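Ferrichrome ABC transporter substrate-binding protein (Staphylococcus pseudintermedius, PDB 5FLY) probably captures iron-loaded ferrichrome-type siderophores and hands them to an ABC transporter for iron uptake. Local coordinates at residues I148-T159 with Y183-L194. Residues are numbered along the deposited sequence; the frame is centred on the assembly and turned at random.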
ATOM      1  N   ILE A 148     -19.144   6.896   8.475  1.00 12.16           N
ATOM      2  CA  ILE A 148     -18.198   6.782   9.586  1.00 11.25           C
ATOM      3  C   ILE A 148     -18.135   8.052  10.436  1.00 11.80           C
ATOM      4  O   ILE A 148     -18.125   7.986  11.661  1.00 12.18           O
ATOM      5  CB  ILE A 148     -16.777   6.444   9.063  1.00 11.03           C
ATOM      6  CG1 ILE A 148     -16.772   5.045   8.436  1.00 11.54           C
ATOM      7  CG2 ILE A 148     -15.745   6.510  10.186  1.00 11.97           C
ATOM      8  CD1 ILE A 148     -15.590   4.802   7.494  1.00 11.74           C
ATOM      9  N   LYS A 149     -18.117   9.216   9.808  1.00 12.03           N
ATOM     10  CA  LYS A 149     -18.010  10.456  10.567  1.00 13.76           C
ATOM     11  C   LYS A 149     -19.309  10.759  11.329  1.00 14.69           C
ATOM     12  O   LYS A 149     -19.285  11.365  12.401  1.00 16.03           O
ATOM     13  CB  LYS A 149     -17.634  11.616   9.636  1.00 14.37           C
ATOM     14  CG  LYS A 149     -16.164  11.571   9.218  1.00 13.84           C
ATOM     15  CD  LYS A 149     -15.742  12.724   8.325  1.00 13.59           C
ATOM     16  CE  LYS A 149     -14.267  12.629   7.994  1.00 13.70           C
ATOM     17  NZ  LYS A 149     -13.806  13.763   7.157  1.00 16.79           N
ATOM     18  N   ALA A 150     -20.432  10.309  10.792  1.00 15.47           N
ATOM     19  CA  ALA A 150     -21.707  10.462  11.490  1.00 17.16           C
ATOM     20  C   ALA A 150     -21.715   9.616  12.765  1.00 20.11           C
ATOM     21  O   ALA A 150     -22.319   9.993  13.772  1.00 20.17           O
ATOM     22  CB  ALA A 150     -22.859  10.059  10.583  1.00 16.50           C
ATOM     23  N   HIS A 151     -21.035   8.472  12.711  1.00 16.55           N
ATOM     24  CA  HIS A 151     -21.008   7.547  13.838  1.00 14.09           C
ATOM     25  C   HIS A 151     -20.000   7.974  14.900  1.00 14.89           C
ATOM     26  O   HIS A 151     -20.296   7.958  16.102  1.00 15.64           O
ATOM     27  CB  HIS A 151     -20.681   6.133  13.354  1.00 13.52           C
ATOM     28  CG  HIS A 151     -20.615   5.129  14.459  1.00 14.66           C
ATOM     29  ND1 HIS A 151     -21.691   4.856  15.279  1.00 16.60           N
ATOM     30  CD2 HIS A 151     -19.599   4.347  14.896  1.00 17.24           C
ATOM     31  CE1 HIS A 151     -21.337   3.947  16.171  1.00 17.98           C
ATOM     32  NE2 HIS A 151     -20.074   3.620  15.958  1.00 17.41           N
ATOM     33  N   LEU A 152     -18.812   8.374  14.461  1.00 14.30           N
ATOM     34  CA  LEU A 152     -17.713   8.639  15.389  1.00 14.15           C
ATOM     35  C   LEU A 152     -17.453  10.124  15.676  1.00 15.92           C
ATOM     36  O   LEU A 152     -16.882  10.467  16.726  1.00 15.45           O
ATOM     37  CB  LEU A 152     -16.429   7.997  14.847  1.00 12.66           C
ATOM     38  CG  LEU A 152     -16.412   6.469  14.735  1.00 12.94           C
ATOM     39  CD1 LEU A 152     -15.101   6.011  14.090  1.00 14.50           C
ATOM     40  CD2 LEU A 152     -16.601   5.793  16.101  1.00 13.16           C
ATOM     41  N   GLY A 153     -17.860  10.996  14.757  1.00 17.57           N
ATOM     42  CA  GLY A 153     -17.577  12.420  14.857  1.00 16.90           C
ATOM     43  C   GLY A 153     -16.784  12.934  13.663  1.00 15.49           C
ATOM     44  O   GLY A 153     -15.887  12.253  13.162  1.00 14.67           O
ATOM     45  N   ASP A 154     -17.112  14.139  13.206  1.00 16.34           N
ATOM     46  CA  ASP A 154     -16.484  14.703  12.011  1.00 18.80           C
ATOM     47  C   ASP A 154     -14.978  14.930  12.125  1.00 17.09           C
ATOM     48  O   ASP A 154     -14.279  14.896  11.112  1.00 19.05           O
ATOM     49  CB  ASP A 154     -17.145  16.032  11.644  1.00 22.66           C
ATOM     50  CG  ASP A 154     -18.596  15.872  11.255  1.00 28.35           C
ATOM     51  OD1 ASP A 154     -18.961  14.804  10.710  1.00 29.15           O
ATOM     52  OD2 ASP A 154     -19.373  16.817  11.494  1.00 33.22           O
ATOM     53  N   ASP A 155     -14.485  15.166  13.340  1.00 18.25           N
ATOM     54  CA  ASP A 155     -13.080  15.524  13.545  1.00 20.27           C
ATOM     55  C   ASP A 155     -12.244  14.341  14.023  1.00 19.09           C
ATOM     56  O   ASP A 155     -11.092  14.504  14.435  1.00 19.14           O
ATOM     57  CB  ASP A 155     -12.974  16.679  14.543  1.00 23.73           C
ATOM     58  CG  ASP A 155     -13.700  17.933  14.061  1.00 29.43           C
ATOM     59  OD1 ASP A 155     -13.922  18.068  12.835  1.00 30.97           O
ATOM     60  OD2 ASP A 155     -14.043  18.787  14.907  1.00 33.44           O
ATOM     61  N   THR A 156     -12.820  13.149  13.933  1.00 15.11           N
ATOM     62  CA  THR A 156     -12.167  11.931  14.430  1.00 12.69           C
ATOM     63  C   THR A 156     -10.786  11.757  13.806  1.00 10.80           C
ATOM     64  O   THR A 156     -10.653  11.809  12.585  1.00 11.40           O
ATOM     65  CB  THR A 156     -13.030  10.674  14.136  1.00 14.34           C
ATOM     66  OG1 THR A 156     -14.303  10.796  14.790  1.00 16.25           O
ATOM     67  CG2 THR A 156     -12.355   9.409  14.647  1.00 14.14           C
ATOM     68  N   SER A 157      -9.772  11.571  14.654  1.00  9.07           N
ATOM     69  CA  SER A 157      -8.422  11.277  14.201  1.00  9.91           C
ATOM     70  C   SER A 157      -8.092   9.800  14.396  1.00 12.06           C
ATOM     71  O   SER A 157      -8.716   9.102  15.193  1.00 11.36           O
ATOM     72  CB  SER A 157      -7.383  12.118  14.939  1.00 10.48           C
ATOM     73  OG  SER A 157      -7.253  11.712  16.296  1.00 10.37           O
ATOM     74  N   VAL A 158      -7.100   9.328  13.657  1.00  9.31           N
ATOM     75  CA  VAL A 158      -6.711   7.916  13.734  1.00  8.86           C
ATOM     76  C   VAL A 158      -5.193   7.799  13.618  1.00  9.27           C
ATOM     77  O   VAL A 158      -4.523   8.610  12.967  1.00  8.88           O
ATOM     78  CB  VAL A 158      -7.426   7.066  12.647  1.00 10.72           C
ATOM     79  CG1 VAL A 158      -7.121   7.569  11.272  1.00 12.11           C
ATOM     80  CG2 VAL A 158      -7.068   5.575  12.783  1.00 11.08           C
ATOM     81  N   THR A 159      -4.677   6.801  14.325  1.00  7.93           N
ATOM     82  CA  THR A 159      -3.275   6.426  14.330  1.00  8.30           C
ATOM     83  C   THR A 159      -3.151   4.979  13.903  1.00  8.96           C
ATOM     84  O   THR A 159      -3.918   4.135  14.385  1.00  7.84           O
ATOM     85  CB  THR A 159      -2.672   6.590  15.737  1.00  9.21           C
ATOM     86  OG1 THR A 159      -2.723   7.973  16.110  1.00 11.28           O
ATOM     87  CG2 THR A 159      -1.226   6.051  15.795  1.00  8.41           C
ATOM     88  N   TYR A 183      -6.996   7.995   5.717  1.00  8.61           N
ATOM     89  CA  TYR A 183      -6.680   9.423   5.670  1.00  9.07           C
ATOM     90  C   TYR A 183      -7.112  10.119   4.381  1.00 11.96           C
ATOM     91  O   TYR A 183      -7.426  11.319   4.401  1.00 13.61           O
ATOM     92  CB  TYR A 183      -5.183   9.639   5.865  1.00  8.68           C
ATOM     93  CG  TYR A 183      -4.672   9.119   7.183  1.00  9.04           C
ATOM     94  CD1 TYR A 183      -5.129   9.650   8.383  1.00  9.83           C
ATOM     95  CD2 TYR A 183      -3.742   8.091   7.228  1.00  9.47           C
ATOM     96  CE1 TYR A 183      -4.648   9.180   9.613  1.00 10.80           C
ATOM     97  CE2 TYR A 183      -3.270   7.605   8.444  1.00 10.42           C
ATOM     98  CZ  TYR A 183      -3.727   8.158   9.624  1.00 10.59           C
ATOM     99  OH  TYR A 183      -3.244   7.678  10.826  1.00 10.43           O
ATOM    100  N   GLN A 184      -7.092   9.402   3.261  1.00 10.92           N
ATOM    101  CA  GLN A 184      -7.445  10.012   1.982  1.00  9.50           C
ATOM    102  C   GLN A 184      -8.883   9.690   1.588  1.00  9.84           C
ATOM    103  O   GLN A 184      -9.691  10.607   1.403  1.00 11.20           O
ATOM    104  CB  GLN A 184      -6.478   9.571   0.879  1.00  9.83           C
ATOM    105  CG  GLN A 184      -5.026   9.924   1.189  1.00  8.92           C
ATOM    106  CD  GLN A 184      -4.075   9.561   0.073  1.00 10.37           C
ATOM    107  OE1 GLN A 184      -4.257   9.976  -1.082  1.00 12.15           O
ATOM    108  NE2 GLN A 184      -3.066   8.744   0.395  1.00 10.62           N
ATOM    109  N   ALA A 185      -9.206   8.409   1.447  1.00 11.17           N
ATOM    110  CA  ALA A 185     -10.544   8.013   0.986  1.00 10.59           C
ATOM    111  C   ALA A 185     -11.638   8.376   2.006  1.00 11.09           C
ATOM    112  O   ALA A 185     -12.688   8.900   1.618  1.00 13.00           O
ATOM    113  CB  ALA A 185     -10.587   6.523   0.678  1.00  9.89           C
ATOM    114  N   PHE A 186     -11.410   8.082   3.290  1.00  9.06           N
ATOM    115  CA  PHE A 186     -12.404   8.376   4.332  1.00  9.69           C
ATOM    116  C   PHE A 186     -12.211   9.775   4.934  1.00 10.60           C
ATOM    117  O   PHE A 186     -13.100  10.280   5.630  1.00 12.40           O
ATOM    118  CB  PHE A 186     -12.359   7.364   5.491  1.00  9.20           C
ATOM    119  CG  PHE A 186     -12.798   5.956   5.147  1.00  8.95           C
ATOM    120  CD1 PHE A 186     -13.457   5.655   3.969  1.00  9.27           C
ATOM    121  CD2 PHE A 186     -12.536   4.919   6.047  1.00 10.70           C
ATOM    122  CE1 PHE A 186     -13.843   4.331   3.694  1.00  9.35           C
ATOM    123  CE2 PHE A 186     -12.930   3.608   5.777  1.00 11.03           C
ATOM    124  CZ  PHE A 186     -13.575   3.318   4.600  1.00  9.90           C
ATOM    125  N   GLY A 187     -11.043  10.382   4.719  1.00 13.02           N
ATOM    126  CA  GLY A 187     -10.810  11.757   5.148  1.00 11.72           C
ATOM    127  C   GLY A 187     -10.732  11.964   6.647  1.00 11.95           C
ATOM    128  O   GLY A 187     -11.042  13.047   7.159  1.00 13.36           O
ATOM    129  N   LEU A 188     -10.317  10.928   7.363  1.00 11.38           N
ATOM    130  CA  LEU A 188     -10.116  11.029   8.804  1.00 12.35           C
ATOM    131  C   LEU A 188      -8.815  11.775   9.108  1.00 12.32           C
ATOM    132  O   LEU A 188      -7.886  11.775   8.307  1.00 11.79           O
ATOM    133  CB  LEU A 188     -10.098   9.640   9.439  1.00 12.55           C
ATOM    134  CG  LEU A 188     -11.411   8.878   9.269  1.00 12.03           C
ATOM    135  CD1 LEU A 188     -11.236   7.432   9.636  1.00 12.99           C
ATOM    136  CD2 LEU A 188     -12.500   9.510  10.146  1.00 12.07           C
ATOM    137  N   GLN A 189      -8.747  12.402  10.273  1.00 12.83           N
ATOM    138  CA  GLN A 189      -7.616  13.250  10.603  1.00 13.13           C
ATOM    139  C   GLN A 189      -6.428  12.457  11.100  1.00 12.95           C
ATOM    140  O   GLN A 189      -6.566  11.386  11.690  1.00 12.40           O
ATOM    141  CB  GLN A 189      -8.001  14.276  11.668  1.00 13.69           C
ATOM    142  CG  GLN A 189      -9.265  15.069  11.359  1.00 16.96           C
ATOM    143  CD  GLN A 189      -9.292  15.623   9.952  1.00 24.25           C
ATOM    144  OE1 GLN A 189     -10.170  15.278   9.151  1.00 29.38           O
ATOM    145  NE2 GLN A 189      -8.340  16.495   9.641  1.00 24.79           N
ATOM    146  N   MET A 190      -5.251  13.008  10.851  1.00 10.67           N
ATOM    147  CA  MET A 190      -4.022  12.482  11.420  1.00 10.83           C
ATOM    148  C   MET A 190      -3.574  13.410  12.537  1.00 11.39           C
ATOM    149  O   MET A 190      -3.496  14.622  12.331  1.00 12.64           O
ATOM    150  CB  MET A 190      -2.936  12.358  10.360  1.00 12.51           C
ATOM    151  CG  MET A 190      -1.647  11.745  10.888  1.00 12.90           C
ATOM    152  SD  MET A 190      -0.435  11.607   9.574  1.00 18.71           S
ATOM    153  CE  MET A 190      -1.055  10.152   8.728  1.00 16.77           C
ATOM    154  N   PRO A 191      -3.282  12.849  13.730  1.00 10.86           N
ATOM    155  CA  PRO A 191      -2.774  13.686  14.819  1.00 10.92           C
ATOM    156  C   PRO A 191      -1.536  14.457  14.379  1.00 12.96           C
ATOM    157  O   PRO A 191      -0.681  13.909  13.666  1.00 10.80           O
ATOM    158  CB  PRO A 191      -2.442  12.676  15.916  1.00 10.92           C
ATOM    159  CG  PRO A 191      -3.339  11.513  15.636  1.00 10.03           C
ATOM    160  CD  PRO A 191      -3.431  11.439  14.143  1.00  9.59           C
ATOM    161  N   LYS A 192      -1.464  15.723  14.774  1.00 13.42           N
ATOM    162  CA  LYS A 192      -0.372  16.599  14.346  1.00 12.39           C
ATOM    163  C   LYS A 192       1.025  16.016  14.597  1.00 12.30           C
ATOM    164  O   LYS A 192       1.894  16.095  13.728  1.00 10.26           O
ATOM    165  CB  LYS A 192      -0.503  17.955  15.041  1.00 12.09           C
ATOM    166  CG  LYS A 192       0.627  18.947  14.753  1.00 13.11           C
ATOM    167  CD  LYS A 192       0.779  19.259  13.281  1.00 12.88           C
ATOM    168  CE  LYS A 192       1.704  20.444  13.052  1.00 14.27           C
ATOM    169  NZ  LYS A 192       1.968  20.640  11.606  1.00 15.19           N
ATOM    170  N   ALA A 193       1.241  15.421  15.766  1.00  9.24           N
ATOM    171  CA  ALA A 193       2.573  14.918  16.099  1.00 10.32           C
ATOM    172  C   ALA A 193       2.969  13.784  15.166  1.00  9.19           C
ATOM    173  O   ALA A 193       4.139  13.635  14.805  1.00 10.64           O
ATOM    174  CB  ALA A 193       2.633  14.458  17.542  1.00 11.76           C
ATOM    175  N   LEU A 194       1.978  12.982  14.797  1.00  8.34           N
ATOM    176  CA  LEU A 194       2.176  11.845  13.911  1.00  9.45           C
ATOM    177  C   LEU A 194       2.442  12.336  12.487  1.00 10.26           C
ATOM    178  O   LEU A 194       3.314  11.822  11.796  1.00  9.78           O
ATOM    179  CB  LEU A 194       0.949  10.932  13.954  1.00 10.86           C
ATOM    180  CG  LEU A 194       0.976   9.738  13.003  1.00 12.41           C
ATOM    181  CD1 LEU A 194       2.263   8.925  13.161  1.00 13.72           C
ATOM    182  CD2 LEU A 194      -0.245   8.854  13.234  1.00 11.62           C
TER
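Ile148 lays its CD1 methyl over one face of the Phe186 ring, a CH-pi contact 3.6 Å from Ile148 CD1 to the ring centroid of Phe186. It opens a worked example of how the C-terminal lobe of a class III binding protein seats a connecting segment: residues 183-194 carry the chain from helix 179-185 to helix 192-198, running beside the end of the long interlobe helix 127-152 and the start of strand 158-164. The next residue, Lys149, runs its extended chain past the Leu188 methyl CD2 and gives NZ to Gly187 O at 2.9 Å, approaching from above the carbonyl plane rather than within it. Helix 127-152 gives way at Gly153, the first residue beyond it, which has positive phi. A type I beta turn spans Gly153 to Thr156, gripped twice at Gly153 O, by Thr156 N and, at 2.7 Å, by Thr156 OG1, both from the same face of its plane.

The turn delivers the chain to a single beta bridge between Ser157 and Gln189. Gln189 N donates to Thr156 O (3.1 Å) in the carbonyl plane, and Val158 N returns a bond to Gln189 O. Leu188 CD2 packs against Thr156 CB and O, while Ser157 OG turns to Asp217 N. The strand also pairs with strand 218-223 in the mixed sheet of this lobe, so the bridge adds one residue pair at the start of strand 158-164, on the side away from strand 218-223. Val158 sets CG1 between its backbone N and carbonyl carbon (chi1 58°), which brings this methyl obliquely against Tyr183 CE1. The Tyr183 ring takes the Met190 methyl CE on one face, and its hydroxyl OH donates to Val158 O at 2.7 Å, from 54° out of the carbonyl plane. Thr159 rests on the CD2 methyl of Leu194 and on Pro191, its OG1 bonded to Tyr214 O and 3.6 Å from Pro191 CG.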